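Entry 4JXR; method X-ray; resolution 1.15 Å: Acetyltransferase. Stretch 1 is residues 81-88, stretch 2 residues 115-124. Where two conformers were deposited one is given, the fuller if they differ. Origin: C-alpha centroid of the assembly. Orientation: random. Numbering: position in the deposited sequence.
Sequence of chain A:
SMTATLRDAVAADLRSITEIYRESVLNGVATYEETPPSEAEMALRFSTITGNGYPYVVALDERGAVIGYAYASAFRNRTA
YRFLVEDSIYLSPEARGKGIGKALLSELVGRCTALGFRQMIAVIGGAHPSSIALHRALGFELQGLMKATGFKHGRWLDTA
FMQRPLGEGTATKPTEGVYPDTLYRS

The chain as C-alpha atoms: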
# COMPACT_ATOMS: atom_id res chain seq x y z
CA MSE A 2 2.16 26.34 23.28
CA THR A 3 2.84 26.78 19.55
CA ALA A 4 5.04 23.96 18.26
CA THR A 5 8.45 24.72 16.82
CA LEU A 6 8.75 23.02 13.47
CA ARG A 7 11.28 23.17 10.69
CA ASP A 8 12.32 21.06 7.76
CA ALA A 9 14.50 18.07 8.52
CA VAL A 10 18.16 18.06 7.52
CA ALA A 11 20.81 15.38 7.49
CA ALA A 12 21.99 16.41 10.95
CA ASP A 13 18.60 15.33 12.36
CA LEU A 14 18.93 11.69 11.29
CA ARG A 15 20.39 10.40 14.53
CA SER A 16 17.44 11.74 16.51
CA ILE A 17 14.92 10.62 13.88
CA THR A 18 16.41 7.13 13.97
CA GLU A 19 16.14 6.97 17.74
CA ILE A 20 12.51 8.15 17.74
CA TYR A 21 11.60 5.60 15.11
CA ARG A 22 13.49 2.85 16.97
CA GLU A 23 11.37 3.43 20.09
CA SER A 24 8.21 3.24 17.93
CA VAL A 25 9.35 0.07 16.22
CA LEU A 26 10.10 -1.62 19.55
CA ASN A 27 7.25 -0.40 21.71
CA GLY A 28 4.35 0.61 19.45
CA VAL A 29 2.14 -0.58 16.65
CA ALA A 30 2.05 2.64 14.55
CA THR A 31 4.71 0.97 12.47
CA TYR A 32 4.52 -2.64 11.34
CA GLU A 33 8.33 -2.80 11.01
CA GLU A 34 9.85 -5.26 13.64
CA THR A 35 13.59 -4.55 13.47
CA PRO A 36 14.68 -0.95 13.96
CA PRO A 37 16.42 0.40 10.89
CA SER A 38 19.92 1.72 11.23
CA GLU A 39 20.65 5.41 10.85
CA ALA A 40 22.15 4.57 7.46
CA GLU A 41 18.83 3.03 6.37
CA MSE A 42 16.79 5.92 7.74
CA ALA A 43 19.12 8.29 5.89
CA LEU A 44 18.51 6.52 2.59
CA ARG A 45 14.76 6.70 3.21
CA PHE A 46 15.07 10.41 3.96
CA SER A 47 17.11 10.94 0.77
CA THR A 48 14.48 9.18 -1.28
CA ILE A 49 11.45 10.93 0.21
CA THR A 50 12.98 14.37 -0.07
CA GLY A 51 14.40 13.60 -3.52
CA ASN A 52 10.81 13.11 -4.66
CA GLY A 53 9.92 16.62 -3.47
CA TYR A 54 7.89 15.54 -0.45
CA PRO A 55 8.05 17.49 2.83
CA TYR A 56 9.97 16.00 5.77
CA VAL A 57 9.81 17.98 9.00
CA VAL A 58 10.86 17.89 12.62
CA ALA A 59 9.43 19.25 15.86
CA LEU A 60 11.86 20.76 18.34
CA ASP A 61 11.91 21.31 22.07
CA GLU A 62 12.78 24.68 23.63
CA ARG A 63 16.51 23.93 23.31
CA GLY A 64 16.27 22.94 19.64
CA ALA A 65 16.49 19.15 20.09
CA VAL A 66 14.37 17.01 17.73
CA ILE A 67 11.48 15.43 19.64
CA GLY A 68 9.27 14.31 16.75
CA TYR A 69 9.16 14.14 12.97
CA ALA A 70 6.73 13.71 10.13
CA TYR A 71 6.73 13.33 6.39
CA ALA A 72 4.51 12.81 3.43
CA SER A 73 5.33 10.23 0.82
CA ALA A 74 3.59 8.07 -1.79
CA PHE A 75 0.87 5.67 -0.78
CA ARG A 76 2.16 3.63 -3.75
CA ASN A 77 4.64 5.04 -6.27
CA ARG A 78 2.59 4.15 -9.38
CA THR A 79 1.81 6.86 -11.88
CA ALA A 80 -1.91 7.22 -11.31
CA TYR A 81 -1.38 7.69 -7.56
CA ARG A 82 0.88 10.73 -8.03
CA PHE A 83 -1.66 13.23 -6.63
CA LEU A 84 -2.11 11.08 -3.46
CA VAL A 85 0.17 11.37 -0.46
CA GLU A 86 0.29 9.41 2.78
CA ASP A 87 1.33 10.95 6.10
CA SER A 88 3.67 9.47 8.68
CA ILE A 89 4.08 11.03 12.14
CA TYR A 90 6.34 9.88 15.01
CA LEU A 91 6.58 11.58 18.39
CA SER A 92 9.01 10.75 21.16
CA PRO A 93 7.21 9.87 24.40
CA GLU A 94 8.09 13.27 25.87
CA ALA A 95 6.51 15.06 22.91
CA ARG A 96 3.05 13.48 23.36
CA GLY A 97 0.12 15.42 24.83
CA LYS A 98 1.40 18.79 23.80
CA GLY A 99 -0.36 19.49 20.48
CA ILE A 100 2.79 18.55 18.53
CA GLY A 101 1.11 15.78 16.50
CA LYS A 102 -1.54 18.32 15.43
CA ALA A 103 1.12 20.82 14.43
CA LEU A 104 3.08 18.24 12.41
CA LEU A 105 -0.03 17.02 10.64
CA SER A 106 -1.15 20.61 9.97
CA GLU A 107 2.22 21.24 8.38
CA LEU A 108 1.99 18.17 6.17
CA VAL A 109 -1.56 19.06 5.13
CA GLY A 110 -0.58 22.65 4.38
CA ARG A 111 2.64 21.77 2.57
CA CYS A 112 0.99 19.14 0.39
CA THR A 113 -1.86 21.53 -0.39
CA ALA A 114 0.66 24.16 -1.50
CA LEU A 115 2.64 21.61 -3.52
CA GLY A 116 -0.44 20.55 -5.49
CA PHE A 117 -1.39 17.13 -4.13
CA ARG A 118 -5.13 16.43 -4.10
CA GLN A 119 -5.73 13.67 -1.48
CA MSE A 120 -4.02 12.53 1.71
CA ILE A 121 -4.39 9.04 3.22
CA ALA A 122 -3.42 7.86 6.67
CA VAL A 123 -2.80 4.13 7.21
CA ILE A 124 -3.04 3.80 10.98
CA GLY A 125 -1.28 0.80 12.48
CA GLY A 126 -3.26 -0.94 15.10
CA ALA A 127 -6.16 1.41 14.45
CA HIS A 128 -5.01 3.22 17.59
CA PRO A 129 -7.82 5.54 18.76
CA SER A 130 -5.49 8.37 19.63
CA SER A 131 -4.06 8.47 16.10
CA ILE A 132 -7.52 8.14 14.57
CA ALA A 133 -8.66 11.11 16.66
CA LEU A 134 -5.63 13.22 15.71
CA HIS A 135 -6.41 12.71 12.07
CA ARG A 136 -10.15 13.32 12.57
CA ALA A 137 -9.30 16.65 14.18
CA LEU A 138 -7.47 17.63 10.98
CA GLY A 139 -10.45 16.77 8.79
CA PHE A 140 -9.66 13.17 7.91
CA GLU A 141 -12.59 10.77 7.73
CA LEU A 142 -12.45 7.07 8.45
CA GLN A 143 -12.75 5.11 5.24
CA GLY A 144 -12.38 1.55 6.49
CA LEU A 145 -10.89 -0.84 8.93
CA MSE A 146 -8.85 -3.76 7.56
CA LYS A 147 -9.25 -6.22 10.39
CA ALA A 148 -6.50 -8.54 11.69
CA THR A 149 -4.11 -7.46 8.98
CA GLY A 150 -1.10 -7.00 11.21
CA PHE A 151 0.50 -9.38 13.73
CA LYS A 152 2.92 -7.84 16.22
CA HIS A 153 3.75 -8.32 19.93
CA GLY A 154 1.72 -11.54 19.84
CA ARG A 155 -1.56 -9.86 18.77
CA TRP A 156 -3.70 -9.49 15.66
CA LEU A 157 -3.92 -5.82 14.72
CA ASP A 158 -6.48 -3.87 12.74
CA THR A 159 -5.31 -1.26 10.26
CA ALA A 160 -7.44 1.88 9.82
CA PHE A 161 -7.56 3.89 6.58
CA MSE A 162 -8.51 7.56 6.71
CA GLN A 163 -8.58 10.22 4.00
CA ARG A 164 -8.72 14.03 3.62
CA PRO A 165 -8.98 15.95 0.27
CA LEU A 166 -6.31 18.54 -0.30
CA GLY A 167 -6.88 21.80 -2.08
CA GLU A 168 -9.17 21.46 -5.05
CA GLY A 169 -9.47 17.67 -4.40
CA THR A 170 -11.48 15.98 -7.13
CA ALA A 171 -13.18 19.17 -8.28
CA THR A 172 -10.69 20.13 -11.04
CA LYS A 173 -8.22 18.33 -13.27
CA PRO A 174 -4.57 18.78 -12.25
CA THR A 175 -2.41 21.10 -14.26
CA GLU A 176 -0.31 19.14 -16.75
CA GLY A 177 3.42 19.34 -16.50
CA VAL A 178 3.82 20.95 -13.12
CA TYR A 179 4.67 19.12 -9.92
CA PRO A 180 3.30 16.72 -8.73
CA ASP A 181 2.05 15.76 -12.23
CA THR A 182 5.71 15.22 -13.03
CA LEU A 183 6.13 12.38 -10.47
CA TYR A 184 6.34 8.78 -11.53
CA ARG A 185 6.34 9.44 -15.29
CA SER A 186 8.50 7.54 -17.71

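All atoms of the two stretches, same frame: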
# COMPACT_ATOMS: atom_id res chain seq x y z
N TYR A 81 -1.31 7.25 -8.94
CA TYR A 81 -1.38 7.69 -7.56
C TYR A 81 -0.61 8.97 -7.28
O TYR A 81 -0.48 9.38 -6.14
CB TYR A 81 -0.87 6.62 -6.60
CG TYR A 81 -1.72 5.40 -6.40
CD1 TYR A 81 -3.00 5.49 -5.85
CD2 TYR A 81 -1.22 4.13 -6.63
CE1 TYR A 81 -3.70 4.33 -5.49
CE2 TYR A 81 -1.94 2.96 -6.30
CZ TYR A 81 -3.17 3.09 -5.76
OH TYR A 81 -3.90 1.96 -5.41
N ARG A 82 -0.06 9.65 -8.31
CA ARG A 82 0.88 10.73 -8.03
C ARG A 82 0.28 11.91 -7.29
O ARG A 82 1.05 12.65 -6.64
CB ARG A 82 1.58 11.19 -9.32
CG ARG A 82 0.67 11.81 -10.37
CD ARG A 82 1.38 11.84 -11.71
NE ARG A 82 0.60 12.41 -12.81
CZ ARG A 82 -0.36 11.77 -13.47
NH1 ARG A 82 -0.69 10.54 -13.16
NH2 ARG A 82 -0.97 12.39 -14.48
N PHE A 83 -1.01 12.13 -7.35
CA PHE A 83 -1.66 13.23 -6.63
C PHE A 83 -2.10 12.84 -5.22
O PHE A 83 -2.70 13.66 -4.52
CB PHE A 83 -2.86 13.77 -7.42
CG PHE A 83 -2.45 14.25 -8.78
CD1 PHE A 83 -1.78 15.42 -8.95
CD2 PHE A 83 -2.69 13.46 -9.89
CE1 PHE A 83 -1.33 15.79 -10.24
CE2 PHE A 83 -2.24 13.83 -11.16
CZ PHE A 83 -1.59 14.99 -11.31
N LEU A 84 -1.80 11.61 -4.80
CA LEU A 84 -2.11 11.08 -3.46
C LEU A 84 -0.84 11.00 -2.65
O LEU A 84 0.18 10.46 -3.10
CB LEU A 84 -2.70 9.69 -3.63
CG LEU A 84 -2.94 8.89 -2.33
CD1 LEU A 84 -3.93 9.55 -1.44
CD2 LEU A 84 -3.34 7.47 -2.66
N VAL A 85 -0.90 11.49 -1.43
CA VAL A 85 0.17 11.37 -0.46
C VAL A 85 -0.36 10.67 0.79
O VAL A 85 -1.56 10.68 1.09
CB VAL A 85 0.79 12.71 -0.08
CG1 VAL A 85 1.77 13.17 -1.13
CG2 VAL A 85 -0.26 13.78 0.18
N GLU A 86 0.56 10.06 1.52
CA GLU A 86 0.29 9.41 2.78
C GLU A 86 1.13 10.09 3.84
O GLU A 86 2.34 10.32 3.63
CB GLU A 86 0.69 7.95 2.68
CG GLU A 86 0.54 7.18 3.98
CD GLU A 86 0.75 5.70 3.84
OE1 GLU A 86 0.73 5.17 2.73
OE2 GLU A 86 0.92 5.02 4.89
N ASP A 87 0.58 10.35 5.03
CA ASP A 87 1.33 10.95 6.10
C ASP A 87 1.87 9.93 7.07
O ASP A 87 1.20 8.93 7.35
CB ASP A 87 0.47 11.96 6.92
CG ASP A 87 -0.66 11.39 7.65
OD1 ASP A 87 -1.73 11.13 6.99
OD2 ASP A 87 -0.57 11.29 8.90
N SER A 88 3.04 10.23 7.62
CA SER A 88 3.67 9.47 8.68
C SER A 88 4.12 10.43 9.74
O SER A 88 4.72 11.46 9.46
CB SER A 88 4.90 8.75 8.16
OG SER A 88 4.55 7.74 7.21
N LEU A 115 1.89 22.30 -2.48
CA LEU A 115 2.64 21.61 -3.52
C LEU A 115 1.77 21.11 -4.65
O LEU A 115 2.33 20.86 -5.72
CB LEU A 115 3.44 20.47 -2.90
CG LEU A 115 4.66 20.88 -2.10
CD1 LEU A 115 5.18 19.69 -1.26
CD2 LEU A 115 5.73 21.45 -2.95
N GLY A 116 0.48 20.93 -4.45
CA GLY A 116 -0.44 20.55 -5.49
C GLY A 116 -0.96 19.14 -5.43
O GLY A 116 -1.60 18.68 -6.37
N PHE A 117 -0.72 18.40 -4.34
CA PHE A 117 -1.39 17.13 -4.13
C PHE A 117 -2.88 17.35 -3.90
O PHE A 117 -3.30 18.45 -3.51
CB PHE A 117 -0.73 16.36 -2.99
CG PHE A 117 0.74 16.07 -3.23
CD1 PHE A 117 1.10 15.06 -4.09
CD2 PHE A 117 1.73 16.82 -2.68
CE1 PHE A 117 2.42 14.81 -4.37
CE2 PHE A 117 3.03 16.57 -2.92
CZ PHE A 117 3.40 15.57 -3.79
N ARG A 118 -3.66 16.31 -4.12
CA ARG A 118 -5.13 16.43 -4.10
C ARG A 118 -5.83 15.54 -3.05
O ARG A 118 -6.97 15.80 -2.76
CB ARG A 118 -5.72 16.15 -5.48
CG ARG A 118 -5.28 17.16 -6.55
CD ARG A 118 -5.71 18.59 -6.21
NE ARG A 118 -5.54 19.47 -7.39
CZ ARG A 118 -6.42 19.52 -8.38
NH1 ARG A 118 -7.54 18.84 -8.37
NH2 ARG A 118 -6.15 20.30 -9.42
N GLN A 119 -5.14 14.52 -2.50
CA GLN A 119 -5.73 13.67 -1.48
C GLN A 119 -4.61 13.24 -0.55
O GLN A 119 -3.49 13.03 -1.00
CB GLN A 119 -6.38 12.42 -2.06
CG GLN A 119 -7.49 12.68 -3.09
CD GLN A 119 -8.76 13.24 -2.51
OE1 GLN A 119 -9.11 13.05 -1.35
NE2 GLN A 119 -9.54 13.95 -3.38
N MSE A 120 -4.96 13.08 0.73
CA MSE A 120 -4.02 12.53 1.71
C MSE A 120 -4.69 11.35 2.42
O MSE A 120 -5.85 11.44 2.85
CB MSE A 120 -3.61 13.59 2.73
CG MSE A 120 -2.49 13.12 3.68
SE MSE A 120 -1.78 14.52 4.78
CE MSE A 120 -0.68 15.37 3.52
N ILE A 121 -3.96 10.25 2.51
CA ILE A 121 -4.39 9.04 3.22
C ILE A 121 -3.50 8.82 4.42
O ILE A 121 -2.31 9.07 4.39
CB ILE A 121 -4.40 7.82 2.22
CG1 ILE A 121 -5.01 6.54 2.76
CG2 ILE A 121 -3.02 7.51 1.70
CD1 ILE A 121 -5.31 5.52 1.65
N ALA A 122 -4.11 8.35 5.50
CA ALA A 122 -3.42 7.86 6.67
C ALA A 122 -3.74 6.36 6.81
O ALA A 122 -4.89 5.96 6.73
CB ALA A 122 -3.83 8.59 7.92
N VAL A 123 -2.70 5.58 6.99
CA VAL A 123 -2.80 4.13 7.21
C VAL A 123 -2.34 3.91 8.62
O VAL A 123 -1.14 4.04 8.91
CB VAL A 123 -1.96 3.35 6.19
CG1 VAL A 123 -2.10 1.85 6.49
CG2 VAL A 123 -2.37 3.68 4.77
N ILE A 124 -3.26 3.70 9.54
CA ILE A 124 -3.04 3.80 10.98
C ILE A 124 -2.85 2.41 11.55
O ILE A 124 -3.79 1.61 11.68
CB ILE A 124 -4.17 4.54 11.66
CG1 ILE A 124 -4.16 6.02 11.05
CG2 ILE A 124 -3.96 4.58 13.18
CD1 ILE A 124 -5.27 6.89 11.54
O HOH W 1 0.12 6.41 7.09

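Residues 84-88 and 119-124 form neighbouring parallel strands, running in the same sense with 40° between their N-to-C directions. Leu 84, Val 85 and Glu 86 pair in register with Gln 119, Met 120 and Ile 121, at CA-CA separations of 4.7 to 4.9 Å. Each stretch enters its strand differently. Tyr 81 to Leu 84 make a type I turn, closed by the bond from Leu 84 N to Tyr 81 O (2.9 Å). On the other side, a helix ends in a Schellman motif at Gly 116, whose positive phi (108°) suits glycine because a CB there would be jammed against the carbonyl oxygen of Leu 115.

The backbone ladder begins at Phe 83, whose carbonyl oxygen accepts two hydrogen bonds, a short, nearly straight one from Arg 118 N (2.8 Å, 171°) and a longer one from Gln 119 N (3.3 Å). From there the bonds alternate as expected for parallel strands: Val 85 N donates to Gln 119 O (3.0 Å), Ile 121 N to Val 85 O (2.8 Å), and Asp 87 N to Ile 121 O (3.2 Å). CA-H...O contacts supplement them, with Met 120 CA 3.1 Å from Val 85 O and Glu 86 CA 3.1 Å from Ile 121 O. Beyond this ladder the strands are joined through water 1, which accepts from Val 123 N (2.9 Å) and lies 2.8 Å from Asp 87 O and 2.7 Å from Glu 86 OE2, both of which can accept from it.

Val 85 and Met 120 share one face of the sheet. Val 85 CG2 packs against the selenomethionine methyl, Met 120 CE, at 3.7 Å, a contact reached through the extended t,t start of the Met 120 side chain. The other methyl, Val 85 CG1, sits over the Phe 117 ring, 3.6 Å from its centroid and 11° off the ring normal, in a CH-pi contact. The branched valine thus meets two different apolar partners. The edge of the same ring faces the turn, where Arg 82 O approaches Phe 117 CE1 to 3.4 Å. The Phe 83 ring in turn has Gly 116 O at its edge, 4.2 Å from Phe 83 CD1.

The opposite face carries Leu 84, Glu 86, Gln 119 and Ile 121. Leu 84 CD1 packs 3.8 Å from Gln 119 CB and 3.9 Å from Ile 121 CG2, while Glu 86 CB lies 3.9 Å from that same Ile 121 CG2. The aliphatic part of Glu 86 therefore contributes to the packing, and its extended side chain carries the buried carboxylate onward to water 1 and to partners elsewhere in the structure. Asp 87 OD1 lies 3.4 Å from Ala 122 CB, a small side chain beside the acid, while OD2 is hydrogen-bonded elsewhere in the structure. The two stretches together bury 701 Å², in an interface that combines a continuous backbone ladder with close apolar packing.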